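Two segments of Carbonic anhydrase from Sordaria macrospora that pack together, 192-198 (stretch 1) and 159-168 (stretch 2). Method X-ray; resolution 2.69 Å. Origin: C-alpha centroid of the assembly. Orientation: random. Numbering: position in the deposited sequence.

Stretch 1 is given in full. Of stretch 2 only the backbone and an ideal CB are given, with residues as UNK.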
ATOM      1  N   HIS A 192     -10.284 -15.773 -15.492  1.00 26.95           N
ATOM      2  CA  HIS A 192      -9.445 -16.698 -16.241  1.00 26.98           C
ATOM      3  C   HIS A 192      -7.969 -16.497 -15.911  1.00 27.80           C
ATOM      4  O   HIS A 192      -7.477 -15.364 -15.845  1.00 26.82           O
ATOM      5  CB  HIS A 192      -9.674 -16.523 -17.746  1.00 26.73           C
ATOM      6  CG  HIS A 192     -11.106 -16.283 -18.112  1.00 27.15           C
ATOM      7  ND1 HIS A 192     -12.011 -17.306 -18.300  1.00 27.44           N
ATOM      8  CD2 HIS A 192     -11.796 -15.129 -18.301  1.00 25.48           C
ATOM      9  CE1 HIS A 192     -13.194 -16.798 -18.598  1.00 27.04           C
ATOM     10  NE2 HIS A 192     -13.088 -15.478 -18.603  1.00 26.06           N
ATOM     11  N   GLY A 193      -7.266 -17.605 -15.700  1.00 28.78           N
ATOM     12  CA  GLY A 193      -5.828 -17.558 -15.533  1.00 29.55           C
ATOM     13  C   GLY A 193      -5.173 -17.986 -16.829  1.00 30.72           C
ATOM     14  O   GLY A 193      -5.433 -19.082 -17.328  1.00 32.15           O
ATOM     15  N   VAL A 194      -4.370 -17.107 -17.417  1.00 29.89           N
ATOM     16  CA  VAL A 194      -3.723 -17.451 -18.673  1.00 29.79           C
ATOM     17  C   VAL A 194      -2.210 -17.252 -18.630  1.00 31.15           C
ATOM     18  O   VAL A 194      -1.648 -16.625 -17.718  1.00 30.55           O
ATOM     19  CB  VAL A 194      -4.287 -16.630 -19.858  1.00 27.69           C
ATOM     20  CG1 VAL A 194      -5.800 -16.797 -19.963  1.00 26.30           C
ATOM     21  CG2 VAL A 194      -3.915 -15.170 -19.716  1.00 26.36           C
ATOM     22  N   PHE A 195      -1.563 -17.783 -19.658  1.00 32.38           N
ATOM     23  CA  PHE A 195      -0.121 -17.722 -19.767  1.00 32.59           C
ATOM     24  C   PHE A 195       0.313 -17.388 -21.196  1.00 33.14           C
ATOM     25  O   PHE A 195      -0.023 -18.086 -22.157  1.00 33.64           O
ATOM     26  CB  PHE A 195       0.505 -19.040 -19.310  1.00 32.25           C
ATOM     27  CG  PHE A 195       1.957 -18.924 -18.984  1.00 31.68           C
ATOM     28  CD1 PHE A 195       2.365 -18.348 -17.793  1.00 31.57           C
ATOM     29  CD2 PHE A 195       2.916 -19.375 -19.871  1.00 31.02           C
ATOM     30  CE1 PHE A 195       3.702 -18.223 -17.495  1.00 31.35           C
ATOM     31  CE2 PHE A 195       4.252 -19.258 -19.578  1.00 31.12           C
ATOM     32  CZ  PHE A 195       4.649 -18.684 -18.389  1.00 31.15           C
ATOM     33  N   PHE A 196       1.059 -16.298 -21.306  1.00 31.73           N
ATOM     34  CA  PHE A 196       1.587 -15.806 -22.561  1.00 30.85           C
ATOM     35  C   PHE A 196       3.005 -16.311 -22.736  1.00 31.94           C
ATOM     36  O   PHE A 196       3.919 -15.899 -22.017  1.00 30.17           O
ATOM     37  CB  PHE A 196       1.558 -14.279 -22.578  1.00 30.03           C
ATOM     38  CG  PHE A 196       2.251 -13.663 -23.759  1.00 29.51           C
ATOM     39  CD1 PHE A 196       1.793 -13.896 -25.052  1.00 29.01           C
ATOM     40  CD2 PHE A 196       3.352 -12.838 -23.576  1.00 28.05           C
ATOM     41  CE1 PHE A 196       2.421 -13.322 -26.142  1.00 27.92           C
ATOM     42  CE2 PHE A 196       3.986 -12.261 -24.656  1.00 28.02           C
ATOM     43  CZ  PHE A 196       3.520 -12.504 -25.945  1.00 28.28           C
ATOM     44  N   ASP A 197       3.188 -17.199 -23.707  1.00 33.56           N
ATOM     45  CA  ASP A 197       4.500 -17.749 -23.966  1.00 35.76           C
ATOM     46  C   ASP A 197       5.164 -16.946 -25.081  1.00 36.28           C
ATOM     47  O   ASP A 197       4.785 -17.051 -26.244  1.00 38.45           O
ATOM     48  CB  ASP A 197       4.387 -19.222 -24.327  1.00 39.91           C
ATOM     49  CG  ASP A 197       5.543 -20.026 -23.798  1.00 46.11           C
ATOM     50  OD1 ASP A 197       6.609 -20.017 -24.451  1.00 49.08           O
ATOM     51  OD2 ASP A 197       5.384 -20.652 -22.719  1.00 46.86           O
ATOM     52  N   ILE A 198       6.160 -16.149 -24.715  1.00 34.91           N
ATOM     53  CA  ILE A 198       6.756 -15.178 -25.630  1.00 34.87           C
ATOM     54  C   ILE A 198       7.447 -15.822 -26.829  1.00 38.15           C
ATOM     55  O   ILE A 198       7.395 -15.294 -27.942  1.00 39.32           O
ATOM     56  CB  ILE A 198       7.758 -14.273 -24.884  1.00 32.45           C
ATOM     57  CG1 ILE A 198       7.054 -13.580 -23.714  1.00 29.66           C
ATOM     58  CG2 ILE A 198       8.364 -13.238 -25.817  1.00 32.27           C
ATOM     59  CD1 ILE A 198       7.913 -12.601 -22.970  1.00 28.29           C
ATOM     60  N   UNK A 159      11.653 -20.898 -14.304  1.00 33.93           N
ATOM     61  CA  UNK A 159      11.108 -19.545 -14.271  1.00 31.92           C
ATOM     62  C   UNK A 159       9.670 -19.538 -14.788  1.00 31.24           C
ATOM     63  O   UNK A 159       8.788 -18.902 -14.193  1.00 31.27           O
ATOM     64  CB  UNK A 159      11.977 -18.596 -15.098  1.00 31.92           C
ATOM     65  N   UNK A 160       9.435 -20.284 -15.868  1.00 29.86           N
ATOM     66  CA  UNK A 160       8.092 -20.421 -16.424  1.00 28.49           C
ATOM     67  C   UNK A 160       7.166 -21.044 -15.379  1.00 27.86           C
ATOM     68  O   UNK A 160       6.047 -20.563 -15.152  1.00 27.36           O
ATOM     69  CB  UNK A 160       8.115 -21.267 -17.699  1.00 28.49           C
ATOM     70  N   UNK A 161       7.651 -22.087 -14.710  1.00 28.35           N
ATOM     71  CA  UNK A 161       6.820 -22.787 -13.739  1.00 28.25           C
ATOM     72  C   UNK A 161       6.440 -21.887 -12.564  1.00 28.40           C
ATOM     73  O   UNK A 161       5.259 -21.796 -12.196  1.00 28.16           O
ATOM     74  CB  UNK A 161       7.547 -24.033 -13.229  1.00 28.25           C
ATOM     75  N   UNK A 162       7.423 -21.199 -11.989  1.00 28.17           N
ATOM     76  CA  UNK A 162       7.121 -20.325 -10.863  1.00 27.31           C
ATOM     77  C   UNK A 162       6.190 -19.193 -11.315  1.00 25.97           C
ATOM     78  O   UNK A 162       5.324 -18.768 -10.545  1.00 25.40           O
ATOM     79  CB  UNK A 162       8.409 -19.758 -10.262  1.00 27.31           C
ATOM     80  N   UNK A 163       6.295 -18.772 -12.579  1.00 25.82           N
ATOM     81  CA  UNK A 163       5.392 -17.730 -13.087  1.00 23.95           C
ATOM     82  C   UNK A 163       3.944 -18.232 -13.206  1.00 24.58           C
ATOM     83  O   UNK A 163       2.983 -17.491 -12.917  1.00 23.73           O
ATOM     84  CB  UNK A 163       5.881 -17.235 -14.449  1.00 23.95           C
ATOM     85  N   UNK A 164       3.796 -19.501 -13.590  1.00 25.54           N
ATOM     86  CA  UNK A 164       2.473 -20.124 -13.683  1.00 28.51           C
ATOM     87  C   UNK A 164       1.834 -20.349 -12.312  1.00 31.39           C
ATOM     88  O   UNK A 164       0.615 -20.162 -12.133  1.00 32.11           O
ATOM     89  CB  UNK A 164       2.578 -21.458 -14.424  1.00 28.51           C
ATOM     90  N   UNK A 165       2.654 -20.755 -11.344  1.00 32.61           N
ATOM     91  CA  UNK A 165       2.163 -20.949  -9.987  1.00 33.19           C
ATOM     92  C   UNK A 165       1.733 -19.598  -9.441  1.00 33.66           C
ATOM     93  O   UNK A 165       0.762 -19.498  -8.679  1.00 35.35           O
ATOM     94  CB  UNK A 165       3.225 -21.593  -9.094  1.00 33.19           C
ATOM     95  N   UNK A 166       2.450 -18.558  -9.857  1.00 33.35           N
ATOM     96  CA  UNK A 166       2.098 -17.201  -9.468  1.00 35.44           C
ATOM     97  C   UNK A 166       0.740 -16.787 -10.032  1.00 36.32           C
ATOM     98  O   UNK A 166      -0.073 -16.161  -9.331  1.00 39.48           O
ATOM     99  CB  UNK A 166       3.179 -16.224  -9.934  1.00 35.44           C
ATOM    100  N   UNK A 167       0.478 -17.158 -11.284  1.00 33.27           N
ATOM    101  CA  UNK A 167      -0.842 -16.900 -11.851  1.00 31.20           C
ATOM    102  C   UNK A 167      -1.928 -17.618 -11.061  1.00 32.94           C
ATOM    103  O   UNK A 167      -2.979 -17.042 -10.772  1.00 33.77           O
ATOM    104  CB  UNK A 167      -0.886 -17.332 -13.318  1.00 31.20           C
ATOM    105  N   UNK A 168      -1.672 -18.874 -10.710  1.00 34.21           N
ATOM    106  CA  UNK A 168      -2.656 -19.655  -9.961  1.00 36.61           C
ATOM    107  C   UNK A 168      -2.985 -19.009  -8.601  1.00 36.57           C
ATOM    108  O   UNK A 168      -4.167 -18.904  -8.198  1.00 35.88           O
ATOM    109  CB  UNK A 168      -2.138 -21.079  -9.751  1.00 36.61           C
TER

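Stretch 2 is a helix whose backbone angles stay near -65/-40 throughout, and its axis runs nearly antiparallel to the strand of stretch 1, at 160° with a closest approach of 8.5 Å. Phe 195 points toward the helix, so its ring is the main surface on offer.

At position 159 no atom of stretch 1 lies within 5.5 Å of the ideal CB; this contact sets no preference. It is Val 159.

At position 160 CA-to-CB points sideways, and the ideal CB is 4.4 Å from Phe 195 CZ. The ring tip invites an apolar side chain, such as leucine, isoleucine, valine or methionine. Ile 160 is found, in the m, t rotamer: its CG2 packs 3.6 Å from Phe 195 CZ, while its CD1 reaches to 4.4 Å from Asp 197 OD2.

Positions 161 and 162 have ideal CBs clear of stretch 1, and many residues would serve. They are Arg 161 and Ile 162.

Position 163 points toward the strand, with its ideal CB already 3.9 Å from Phe 195 CE1. A small residue therefore suffices for contact; alanine fits well, and serine could be considered. Ala 163 places its CB at the edge of the Phe 195 ring, 3.9 Å from Phe 195 CE1.

At position 164 CA-to-CB points sideways, and the ideal CB is 4.6 Å from Phe 195 CD1. A flexible chain with methylene groups, as in glutamine, glutamate, methionine or lysine, could lie over the ring. Gln 164 does so: its CG sits 3.8 Å from the centroid of the Phe 195 ring and 22° off the normal, a CH-pi contact over one face. Its amide makes no hydrogen bond to the strand; instead Gln 164 OE1 accepts one from Arg 161 NH1 at 2.9 Å, one helical turn back.

Positions 165 and 166 are out of reach, so stretch 1 does not choose between residues. They hold Leu 165 and Asn 166.

Position 167 points toward Gly 193, and the two CA atoms are 6.2 Å apart. The ideal CB stands 4.5 Å from Val 194 O and 5.4 Å from Gly 193 CA, leaving room for a modest apolar group such as valine, alanine or isoleucine. Val 167, with chi1 t, brings CG1 to 3.9 Å from Gly 193 CA and CG2 to 3.9 Å from Val 194 O. An ideal CB on Gly 193 would lie a tight 3.3 Å from Val 167 CG1.

Position 168 points away, which permits polar or charged residues; Glu 168 makes no contact with stretch 1.

Stretch 2, residues 159-168: VIRIAQLNVE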
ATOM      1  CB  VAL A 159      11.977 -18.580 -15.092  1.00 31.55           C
ATOM      2  CG1 VAL A 159      11.283 -17.229 -15.258  1.00 32.25           C
ATOM      3  CG2 VAL A 159      13.338 -18.425 -14.435  1.00 29.97           C
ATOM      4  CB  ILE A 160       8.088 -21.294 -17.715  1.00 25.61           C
ATOM      5  CG1 ILE A 160       8.722 -20.541 -18.886  1.00 23.44           C
ATOM      6  CG2 ILE A 160       6.673 -21.701 -18.099  1.00 25.77           C
ATOM      7  CD1 ILE A 160       8.887 -21.379 -20.126  1.00 22.62           C
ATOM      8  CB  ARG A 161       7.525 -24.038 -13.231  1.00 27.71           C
ATOM      9  CG  ARG A 161       6.644 -24.880 -12.344  1.00 28.69           C
ATOM     10  CD  ARG A 161       5.366 -25.227 -13.092  1.00 31.12           C
ATOM     11  NE  ARG A 161       4.374 -25.860 -12.230  1.00 35.50           N
ATOM     12  CZ  ARG A 161       3.066 -25.869 -12.474  1.00 37.37           C
ATOM     13  NH1 ARG A 161       2.583 -25.258 -13.549  1.00 35.88           N
ATOM     14  NH2 ARG A 161       2.236 -26.471 -11.625  1.00 38.62           N
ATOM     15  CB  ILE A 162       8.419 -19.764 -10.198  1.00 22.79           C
ATOM     16  CG1 ILE A 162       8.094 -19.014  -8.907  1.00 24.24           C
ATOM     17  CG2 ILE A 162       9.136 -18.803 -11.102  1.00 21.66           C
ATOM     18  CD1 ILE A 162       7.380 -19.828  -7.879  1.00 25.87           C
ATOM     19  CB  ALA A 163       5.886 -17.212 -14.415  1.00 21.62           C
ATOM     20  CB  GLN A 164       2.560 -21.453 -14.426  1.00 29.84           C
ATOM     21  CG  GLN A 164       3.110 -21.340 -15.833  1.00 29.92           C
ATOM     22  CD  GLN A 164       3.266 -22.687 -16.491  1.00 30.69           C
ATOM     23  OE1 GLN A 164       3.502 -23.691 -15.823  1.00 32.50           O
ATOM     24  NE2 GLN A 164       3.122 -22.721 -17.809  1.00 30.39           N
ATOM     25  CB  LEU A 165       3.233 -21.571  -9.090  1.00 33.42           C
ATOM     26  CG  LEU A 165       3.673 -23.002  -9.399  1.00 33.72           C
ATOM     27  CD1 LEU A 165       4.880 -23.368  -8.554  1.00 33.70           C
ATOM     28  CD2 LEU A 165       2.536 -23.974  -9.167  1.00 33.73           C
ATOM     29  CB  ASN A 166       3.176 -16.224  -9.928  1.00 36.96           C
ATOM     30  CG  ASN A 166       2.885 -14.803  -9.508  1.00 38.73           C
ATOM     31  OD1 ASN A 166       2.770 -14.508  -8.318  1.00 40.36           O
ATOM     32  ND2 ASN A 166       2.765 -13.909 -10.486  1.00 38.65           N
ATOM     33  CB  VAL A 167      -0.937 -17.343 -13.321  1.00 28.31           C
ATOM     34  CG1 VAL A 167      -2.365 -17.172 -13.848  1.00 25.74           C
ATOM     35  CG2 VAL A 167       0.031 -16.555 -14.163  1.00 27.93           C
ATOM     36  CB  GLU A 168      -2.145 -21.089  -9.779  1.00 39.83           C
ATOM     37  CG  GLU A 168      -2.268 -21.935 -11.049  1.00 42.83           C
ATOM     38  CD  GLU A 168      -1.488 -23.243 -10.983  1.00 45.16           C
ATOM     39  OE1 GLU A 168      -0.900 -23.534  -9.920  1.00 46.59           O
ATOM     40  OE2 GLU A 168      -1.459 -23.978 -11.999  1.00 45.22           O
TER
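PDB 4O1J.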